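Local coordinates for protein ribonucleoside-diphosphate reductase (Pseudomonas aeruginosa, PDB 5IM3) that probably reduces ribonucleoside diphosphates to deoxyribonucleotides for DNA synthesis, under allosteric control by bound nucleotides such as dATP, at residues A[676-690]-A[858-870]. Residues are numbered along the deposited sequence; the frame is centred on the assembly and turned at random.
Sequences YGSDAAIAFADQSME and WIVEAASRRQKWI
Tyr676 meets Ile859 where two helices of the ribonucleotide reductase barrel domain, 679-707 and 856-866, run side by side; their short segments here are nearly parallel, 21° apart, with axes 8.0 Å from each other at closest approach. Ile859 CD1 sits over the centre of the Tyr676 ring in a CH-pi contact, while the phenol OH bonds to the carbonyl of Ile785. Gly677, the centre of an inverse gamma turn, packs over one face of the Trp858 indole: its CA is 3.4 Å from the centroid of the five-membered ring. The Ser678 backbone continues over the same face; at the N-cap, Ser678 OG accepts a weak bond from Ala681 N and is also hydrogen-bonded to Pro675 O. Asp679 OD1 comes to the indole edge, 3.3 Å from Trp858 CZ3.

One turn on, Ile682 is a knob in a hole formed by Trp858, Glu861, Ala862 and Arg865. Its CG1 lies anti to the carbonyl carbon (chi1 -73°), and the extended branch carries CD1 to within 3.4 Å of Trp858 CE3. Ala685 CB meets Ala862 CB at 4.2 Å, with the Arg866 guanidinium alongside; that group makes a cation-pi contact with Phe665, and its NE bonds to Gln874 OE1.

Asp686, buried, is the polar centre. Lys868 NZ reaches Asp686 OD2 on the syn side at 2.8 Å, and Arg865 NH1 adds a weak, long salt bridge to the same oxygen; Lys868 also pairs with Asp743, Arg865 with Glu861, and Glu861 with Arg898. Met689 then bends so that CG packs on Arg866 CG and SD on Ile870. Glu690 lays CB and CG over one face of the Trp869 indole, whose NE1 donates to Asp686 OD1 at 2.9 Å and 158°, from above the carboxylate plane.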
ATOM      1  N   TYR A 676      30.927 -10.450 -20.562  1.00 62.27           N
ATOM      2  CA  TYR A 676      29.760 -10.499 -21.432  1.00 58.44           C
ATOM      3  C   TYR A 676      29.233  -9.100 -21.723  1.00 58.74           C
ATOM      4  O   TYR A 676      28.728  -8.844 -22.821  1.00 56.83           O
ATOM      5  CB  TYR A 676      28.668 -11.370 -20.806  1.00 55.12           C
ATOM      6  CG  TYR A 676      27.837 -12.136 -21.819  1.00 53.56           C
ATOM      7  CD1 TYR A 676      27.642 -11.648 -23.105  1.00 52.28           C
ATOM      8  CD2 TYR A 676      27.253 -13.353 -21.489  1.00 53.11           C
ATOM      9  CE1 TYR A 676      26.889 -12.346 -24.031  1.00 52.20           C
ATOM     10  CE2 TYR A 676      26.495 -14.059 -22.408  1.00 49.16           C
ATOM     11  CZ  TYR A 676      26.316 -13.549 -23.678  1.00 49.31           C
ATOM     12  OH  TYR A 676      25.567 -14.237 -24.602  1.00 48.50           O
ATOM     13  N   GLY A 677      29.363  -8.180 -20.772  1.00 63.11           N
ATOM     14  CA  GLY A 677      28.915  -6.818 -20.978  1.00 64.44           C
ATOM     15  C   GLY A 677      29.985  -5.915 -21.558  1.00 67.26           C
ATOM     16  O   GLY A 677      30.485  -5.016 -20.874  1.00 66.80           O
ATOM     17  N   SER A 678      30.336  -6.134 -22.824  1.00 71.59           N
ATOM     18  CA  SER A 678      31.395  -5.363 -23.461  1.00 74.27           C
ATOM     19  C   SER A 678      31.235  -5.448 -24.969  1.00 74.30           C
ATOM     20  O   SER A 678      30.598  -6.365 -25.496  1.00 73.38           O
ATOM     21  CB  SER A 678      32.782  -5.867 -23.047  1.00 76.11           C
ATOM     22  OG  SER A 678      32.986  -7.198 -23.495  1.00 76.51           O
ATOM     23  N   ASP A 679      31.825  -4.470 -25.660  1.00 76.28           N
ATOM     24  CA  ASP A 679      31.851  -4.507 -27.116  1.00 77.56           C
ATOM     25  C   ASP A 679      32.632  -5.712 -27.623  1.00 74.70           C
ATOM     26  O   ASP A 679      32.370  -6.202 -28.729  1.00 72.48           O
ATOM     27  CB  ASP A 679      32.454  -3.211 -27.664  1.00 81.84           C
ATOM     28  CG  ASP A 679      31.564  -2.006 -27.425  1.00 83.66           C
ATOM     29  OD1 ASP A 679      30.595  -2.125 -26.645  1.00 82.91           O
ATOM     30  OD2 ASP A 679      31.835  -0.937 -28.013  1.00 86.14           O
ATOM     31  N   ALA A 680      33.581  -6.211 -26.827  1.00 67.94           N
ATOM     32  CA  ALA A 680      34.396  -7.342 -27.256  1.00 69.17           C
ATOM     33  C   ALA A 680      33.602  -8.642 -27.267  1.00 67.24           C
ATOM     34  O   ALA A 680      33.870  -9.519 -28.094  1.00 69.22           O
ATOM     35  CB  ALA A 680      35.623  -7.475 -26.353  1.00 70.47           C
ATOM     36  N   ALA A 681      32.630  -8.792 -26.362  1.00 64.75           N
ATOM     37  CA  ALA A 681      31.775  -9.976 -26.390  1.00 61.22           C
ATOM     38  C   ALA A 681      30.783  -9.906 -27.542  1.00 62.50           C
ATOM     39  O   ALA A 681      30.509 -10.918 -28.202  1.00 61.10           O
ATOM     40  CB  ALA A 681      31.031 -10.122 -25.063  1.00 59.18           C
ATOM     41  N   ILE A 682      30.224  -8.722 -27.789  1.00 68.93           N
ATOM     42  CA  ILE A 682      29.331  -8.538 -28.926  1.00 68.29           C
ATOM     43  C   ILE A 682      30.065  -8.841 -30.226  1.00 68.47           C
ATOM     44  O   ILE A 682      29.495  -9.420 -31.160  1.00 69.10           O
ATOM     45  CB  ILE A 682      28.755  -7.110 -28.907  1.00 70.42           C
ATOM     46  CG1 ILE A 682      27.712  -6.993 -27.791  1.00 70.64           C
ATOM     47  CG2 ILE A 682      28.160  -6.739 -30.258  1.00 71.24           C
ATOM     48  CD1 ILE A 682      27.120  -5.605 -27.631  1.00 73.56           C
ATOM     49  N   ALA A 683      31.340  -8.458 -30.304  1.00 63.92           N
ATOM     50  CA  ALA A 683      32.133  -8.741 -31.495  1.00 62.83           C
ATOM     51  C   ALA A 683      32.373 -10.237 -31.655  1.00 61.50           C
ATOM     52  O   ALA A 683      32.246 -10.784 -32.757  1.00 59.17           O
ATOM     53  CB  ALA A 683      33.461  -7.987 -31.427  1.00 63.77           C
ATOM     54  N   PHE A 684      32.731 -10.919 -30.563  1.00 63.40           N
ATOM     55  CA  PHE A 684      32.955 -12.360 -30.638  1.00 62.40           C
ATOM     56  C   PHE A 684      31.673 -13.103 -31.000  1.00 61.25           C
ATOM     57  O   PHE A 684      31.710 -14.091 -31.742  1.00 60.97           O
ATOM     58  CB  PHE A 684      33.517 -12.878 -29.314  1.00 62.12           C
ATOM     59  CG  PHE A 684      33.596 -14.373 -29.243  1.00 62.97           C
ATOM     60  CD1 PHE A 684      34.515 -15.069 -30.013  1.00 65.10           C
ATOM     61  CD2 PHE A 684      32.750 -15.086 -28.410  1.00 60.95           C
ATOM     62  CE1 PHE A 684      34.587 -16.450 -29.956  1.00 64.52           C
ATOM     63  CE2 PHE A 684      32.817 -16.467 -28.345  1.00 60.88           C
ATOM     64  CZ  PHE A 684      33.735 -17.149 -29.120  1.00 61.79           C
ATOM     65  N   ALA A 685      30.529 -12.648 -30.479  1.00 52.42           N
ATOM     66  CA  ALA A 685      29.260 -13.292 -30.809  1.00 52.30           C
ATOM     67  C   ALA A 685      28.940 -13.144 -32.290  1.00 53.96           C
ATOM     68  O   ALA A 685      28.415 -14.071 -32.919  1.00 51.92           O
ATOM     69  CB  ALA A 685      28.132 -12.697 -29.967  1.00 49.74           C
ATOM     70  N   ASP A 686      29.246 -11.979 -32.860  1.00 66.71           N
ATOM     71  CA  ASP A 686      29.008 -11.749 -34.281  1.00 69.03           C
ATOM     72  C   ASP A 686      29.890 -12.649 -35.137  1.00 68.66           C
ATOM     73  O   ASP A 686      29.396 -13.380 -36.003  1.00 66.85           O
ATOM     74  CB  ASP A 686      29.263 -10.275 -34.607  1.00 72.10           C
ATOM     75  CG  ASP A 686      28.833  -9.897 -36.013  1.00 74.93           C
ATOM     76  OD1 ASP A 686      28.880 -10.761 -36.914  1.00 74.87           O
ATOM     77  OD2 ASP A 686      28.449  -8.726 -36.217  1.00 76.61           O
ATOM     78  N   GLN A 687      31.204 -12.613 -34.898  1.00 66.00           N
ATOM     79  CA  GLN A 687      32.147 -13.287 -35.783  1.00 65.75           C
ATOM     80  C   GLN A 687      32.121 -14.800 -35.607  1.00 65.78           C
ATOM     81  O   GLN A 687      32.316 -15.535 -36.582  1.00 67.54           O
ATOM     82  CB  GLN A 687      33.552 -12.749 -35.538  1.00 69.24           C
ATOM     83  CG  GLN A 687      33.676 -11.258 -35.779  1.00 70.57           C
ATOM     84  CD  GLN A 687      35.015 -10.706 -35.342  1.00 71.59           C
ATOM     85  OE1 GLN A 687      35.090  -9.630 -34.748  1.00 72.60           O
ATOM     86  NE2 GLN A 687      36.083 -11.440 -35.632  1.00 73.15           N
ATOM     87  N   SER A 688      31.898 -15.288 -34.386  1.00 63.72           N
ATOM     88  CA  SER A 688      31.839 -16.733 -34.187  1.00 62.76           C
ATOM     89  C   SER A 688      30.632 -17.331 -34.897  1.00 62.38           C
ATOM     90  O   SER A 688      30.717 -18.429 -35.461  1.00 61.92           O
ATOM     91  CB  SER A 688      31.809 -17.063 -32.695  1.00 61.03           C
ATOM     92  OG  SER A 688      30.810 -16.316 -32.025  1.00 59.75           O
ATOM     93  N   MET A 689      29.499 -16.624 -34.891  1.00 62.14           N
ATOM     94  CA  MET A 689      28.335 -17.108 -35.624  1.00 62.08           C
ATOM     95  C   MET A 689      28.560 -17.031 -37.128  1.00 60.62           C
ATOM     96  O   MET A 689      28.138 -17.925 -37.869  1.00 59.77           O
ATOM     97  CB  MET A 689      27.091 -16.312 -35.232  1.00 63.34           C
ATOM     98  CG  MET A 689      26.152 -17.070 -34.311  1.00 63.86           C
ATOM     99  SD  MET A 689      25.642 -18.653 -35.003  1.00 64.56           S
ATOM    100  CE  MET A 689      25.967 -19.734 -33.614  1.00 64.70           C
ATOM    101  N   GLU A 690      29.215 -15.967 -37.597  1.00 57.81           N
ATOM    102  CA  GLU A 690      29.523 -15.856 -39.018  1.00 58.34           C
ATOM    103  C   GLU A 690      30.409 -17.007 -39.477  1.00 57.87           C
ATOM    104  O   GLU A 690      30.247 -17.519 -40.590  1.00 55.52           O
ATOM    105  CB  GLU A 690      30.196 -14.513 -39.301  1.00 60.33           C
ATOM    106  CG  GLU A 690      30.474 -14.258 -40.775  1.00 62.15           C
ATOM    107  CD  GLU A 690      31.276 -12.990 -41.013  1.00 66.96           C
ATOM    108  OE1 GLU A 690      31.717 -12.364 -40.025  1.00 67.13           O
ATOM    109  OE2 GLU A 690      31.470 -12.623 -42.192  1.00 68.77           O
ATOM    110  N   TRP A 858      23.270  -5.742 -23.511  1.00 61.31           N
ATOM    111  CA  TRP A 858      24.360  -6.561 -24.035  1.00 59.54           C
ATOM    112  C   TRP A 858      23.839  -7.885 -24.583  1.00 55.84           C
ATOM    113  O   TRP A 858      24.284  -8.345 -25.640  1.00 54.79           O
ATOM    114  CB  TRP A 858      25.408  -6.812 -22.951  1.00 56.92           C
ATOM    115  CG  TRP A 858      26.057  -5.572 -22.431  1.00 60.31           C
ATOM    116  CD1 TRP A 858      25.878  -5.010 -21.202  1.00 59.00           C
ATOM    117  CD2 TRP A 858      26.999  -4.736 -23.119  1.00 61.43           C
ATOM    118  NE1 TRP A 858      26.644  -3.878 -21.083  1.00 61.79           N
ATOM    119  CE2 TRP A 858      27.341  -3.687 -22.247  1.00 62.58           C
ATOM    120  CE3 TRP A 858      27.583  -4.774 -24.390  1.00 62.35           C
ATOM    121  CZ2 TRP A 858      28.241  -2.684 -22.601  1.00 67.42           C
ATOM    122  CZ3 TRP A 858      28.474  -3.774 -24.741  1.00 65.91           C
ATOM    123  CH2 TRP A 858      28.797  -2.746 -23.848  1.00 68.16           C
ATOM    124  N   ILE A 859      22.897  -8.512 -23.875  1.00 58.11           N
ATOM    125  CA  ILE A 859      22.367  -9.803 -24.304  1.00 56.89           C
ATOM    126  C   ILE A 859      21.551  -9.648 -25.582  1.00 58.38           C
ATOM    127  O   ILE A 859      21.568 -10.524 -26.456  1.00 58.35           O
ATOM    128  CB  ILE A 859      21.532 -10.434 -23.173  1.00 56.21           C
ATOM    129  CG1 ILE A 859      22.320 -10.453 -21.859  1.00 57.68           C
ATOM    130  CG2 ILE A 859      21.101 -11.846 -23.543  1.00 54.65           C
ATOM    131  CD1 ILE A 859      23.633 -11.191 -21.936  1.00 57.00           C
ATOM    132  N   VAL A 860      20.817  -8.540 -25.707  1.00 55.24           N
ATOM    133  CA  VAL A 860      20.009  -8.313 -26.900  1.00 55.99           C
ATOM    134  C   VAL A 860      20.900  -8.025 -28.101  1.00 58.83           C
ATOM    135  O   VAL A 860      20.728  -8.610 -29.177  1.00 56.75           O
ATOM    136  CB  VAL A 860      19.009  -7.169 -26.652  1.00 56.32           C
ATOM    137  CG1 VAL A 860      18.292  -6.788 -27.943  1.00 56.25           C
ATOM    138  CG2 VAL A 860      18.008  -7.569 -25.581  1.00 53.90           C
ATOM    139  N   GLU A 861      21.859  -7.106 -27.941  1.00 63.38           N
ATOM    140  CA  GLU A 861      22.734  -6.746 -29.053  1.00 67.13           C
ATOM    141  C   GLU A 861      23.551  -7.942 -29.523  1.00 65.30           C
ATOM    142  O   GLU A 861      23.783  -8.112 -30.725  1.00 66.06           O
ATOM    143  CB  GLU A 861      23.657  -5.598 -28.648  1.00 73.34           C
ATOM    144  CG  GLU A 861      23.154  -4.225 -29.057  1.00 78.06           C
ATOM    145  CD  GLU A 861      23.117  -4.045 -30.563  1.00 81.96           C
ATOM    146  OE1 GLU A 861      23.762  -4.846 -31.275  1.00 82.26           O
ATOM    147  OE2 GLU A 861      22.438  -3.109 -31.034  1.00 85.35           O
ATOM    148  N   ALA A 862      24.006  -8.775 -28.586  1.00 57.20           N
ATOM    149  CA  ALA A 862      24.726  -9.986 -28.961  1.00 55.81           C
ATOM    150  C   ALA A 862      23.831 -10.919 -29.763  1.00 55.40           C
ATOM    151  O   ALA A 862      24.230 -11.437 -30.813  1.00 56.86           O
ATOM    152  CB  ALA A 862      25.250 -10.689 -27.710  1.00 55.01           C
ATOM    153  N   ALA A 863      22.607 -11.144 -29.280  1.00 54.52           N
ATOM    154  CA  ALA A 863      21.672 -11.991 -30.008  1.00 51.50           C
ATOM    155  C   ALA A 863      21.341 -11.391 -31.368  1.00 52.08           C
ATOM    156  O   ALA A 863      21.186 -12.121 -32.354  1.00 53.77           O
ATOM    157  CB  ALA A 863      20.403 -12.195 -29.184  1.00 49.97           C
ATOM    158  N   SER A 864      21.251 -10.060 -31.446  1.00 50.87           N
ATOM    159  CA  SER A 864      20.953  -9.406 -32.718  1.00 51.38           C
ATOM    160  C   SER A 864      22.001  -9.735 -33.773  1.00 53.60           C
ATOM    161  O   SER A 864      21.666  -9.970 -34.939  1.00 52.68           O
ATOM    162  CB  SER A 864      20.857  -7.893 -32.522  1.00 49.91           C
ATOM    163  OG  SER A 864      20.671  -7.234 -33.764  1.00 50.93           O
ATOM    164  N   ARG A 865      23.277  -9.742 -33.391  1.00 55.75           N
ATOM    165  CA  ARG A 865      24.326  -9.994 -34.371  1.00 60.36           C
ATOM    166  C   ARG A 865      24.461 -11.473 -34.696  1.00 59.52           C
ATOM    167  O   ARG A 865      24.850 -11.822 -35.816  1.00 60.55           O
ATOM    168  CB  ARG A 865      25.657  -9.438 -33.875  1.00 64.70           C
ATOM    169  CG  ARG A 865      25.787  -7.944 -34.089  1.00 67.03           C
ATOM    170  CD  ARG A 865      26.521  -7.325 -32.941  1.00 68.87           C
ATOM    171  NE  ARG A 865      26.621  -5.874 -33.047  1.00 72.93           N
ATOM    172  CZ  ARG A 865      27.586  -5.233 -33.696  1.00 75.58           C
ATOM    173  NH1 ARG A 865      28.538  -5.908 -34.325  1.00 75.77           N
ATOM    174  NH2 ARG A 865      27.591  -3.906 -33.726  1.00 78.49           N
ATOM    175  N   ARG A 866      24.155 -12.354 -33.744  1.00 60.39           N
ATOM    176  CA  ARG A 866      24.112 -13.776 -34.064  1.00 61.61           C
ATOM    177  C   ARG A 866      22.992 -14.069 -35.052  1.00 59.04           C
ATOM    178  O   ARG A 866      23.156 -14.887 -35.964  1.00 58.74           O
ATOM    179  CB  ARG A 866      23.941 -14.601 -32.789  1.00 60.18           C
ATOM    180  CG  ARG A 866      25.209 -14.710 -31.954  1.00 63.16           C
ATOM    181  CD  ARG A 866      25.030 -15.675 -30.792  1.00 62.14           C
ATOM    182  NE  ARG A 866      24.055 -15.168 -29.830  1.00 64.98           N
ATOM    183  CZ  ARG A 866      24.361 -14.487 -28.729  1.00 64.93           C
ATOM    184  NH1 ARG A 866      25.627 -14.230 -28.421  1.00 67.82           N
ATOM    185  NH2 ARG A 866      23.394 -14.064 -27.929  1.00 64.12           N
ATOM    186  N   GLN A 867      21.855 -13.384 -34.900  1.00 56.00           N
ATOM    187  CA  GLN A 867      20.701 -13.620 -35.759  1.00 55.83           C
ATOM    188  C   GLN A 867      20.951 -13.210 -37.205  1.00 56.59           C
ATOM    189  O   GLN A 867      20.186 -13.608 -38.088  1.00 57.61           O
ATOM    190  CB  GLN A 867      19.484 -12.866 -35.214  1.00 54.53           C
ATOM    191  CG  GLN A 867      18.161 -13.243 -35.870  1.00 54.05           C
ATOM    192  CD  GLN A 867      17.882 -14.732 -35.814  1.00 52.70           C
ATOM    193  OE1 GLN A 867      17.540 -15.272 -34.763  1.00 50.61           O
ATOM    194  NE2 GLN A 867      18.033 -15.405 -36.950  1.00 54.35           N
ATOM    195  N   LYS A 868      21.995 -12.424 -37.473  1.00 60.87           N
ATOM    196  CA  LYS A 868      22.286 -12.046 -38.851  1.00 63.27           C
ATOM    197  C   LYS A 868      22.703 -13.247 -39.680  1.00 61.99           C
ATOM    198  O   LYS A 868      22.527 -13.250 -40.903  1.00 62.43           O
ATOM    199  CB  LYS A 868      23.395 -11.006 -38.899  1.00 64.28           C
ATOM    200  CG  LYS A 868      23.245  -9.888 -37.901  1.00 64.45           C
ATOM    201  CD  LYS A 868      24.307  -8.821 -38.107  1.00 67.01           C
ATOM    202  CE  LYS A 868      25.722  -9.391 -38.093  1.00 69.50           C
ATOM    203  NZ  LYS A 868      26.743  -8.343 -38.352  1.00 73.65           N
ATOM    204  N   TRP A 869      23.272 -14.263 -39.038  1.00 59.68           N
ATOM    205  CA  TRP A 869      23.826 -15.412 -39.730  1.00 61.26           C
ATOM    206  C   TRP A 869      22.975 -16.663 -39.587  1.00 60.34           C
ATOM    207  O   TRP A 869      23.178 -17.622 -40.340  1.00 64.07           O
ATOM    208  CB  TRP A 869      25.240 -15.688 -39.205  1.00 60.15           C
ATOM    209  CG  TRP A 869      26.077 -14.446 -39.130  1.00 59.92           C
ATOM    210  CD1 TRP A 869      26.432 -13.760 -38.003  1.00 58.64           C
ATOM    211  CD2 TRP A 869      26.649 -13.731 -40.230  1.00 61.37           C
ATOM    212  NE1 TRP A 869      27.196 -12.668 -38.334  1.00 60.62           N
ATOM    213  CE2 TRP A 869      27.341 -12.626 -39.696  1.00 63.74           C
ATOM    214  CE3 TRP A 869      26.644 -13.918 -41.614  1.00 63.67           C
ATOM    215  CZ2 TRP A 869      28.028 -11.716 -40.497  1.00 67.28           C
ATOM    216  CZ3 TRP A 869      27.327 -13.014 -42.409  1.00 67.79           C
ATOM    217  CH2 TRP A 869      28.007 -11.926 -41.848  1.00 69.07           C
ATOM    218  N   ILE A 870      22.033 -16.678 -38.654  1.00 53.07           N
ATOM    219  CA  ILE A 870      21.200 -17.842 -38.397  1.00 52.67           C
ATOM    220  C   ILE A 870      19.964 -17.758 -39.284  1.00 53.47           C
ATOM    221  O   ILE A 870      19.324 -16.702 -39.375  1.00 50.76           O
ATOM    222  CB  ILE A 870      20.823 -17.914 -36.906  1.00 51.15           C
ATOM    223  CG1 ILE A 870      22.093 -18.036 -36.055  1.00 50.97           C
ATOM    224  CG2 ILE A 870      19.876 -19.077 -36.635  1.00 50.97           C
ATOM    225  CD1 ILE A 870      21.868 -17.883 -34.566  1.00 50.36           C
TER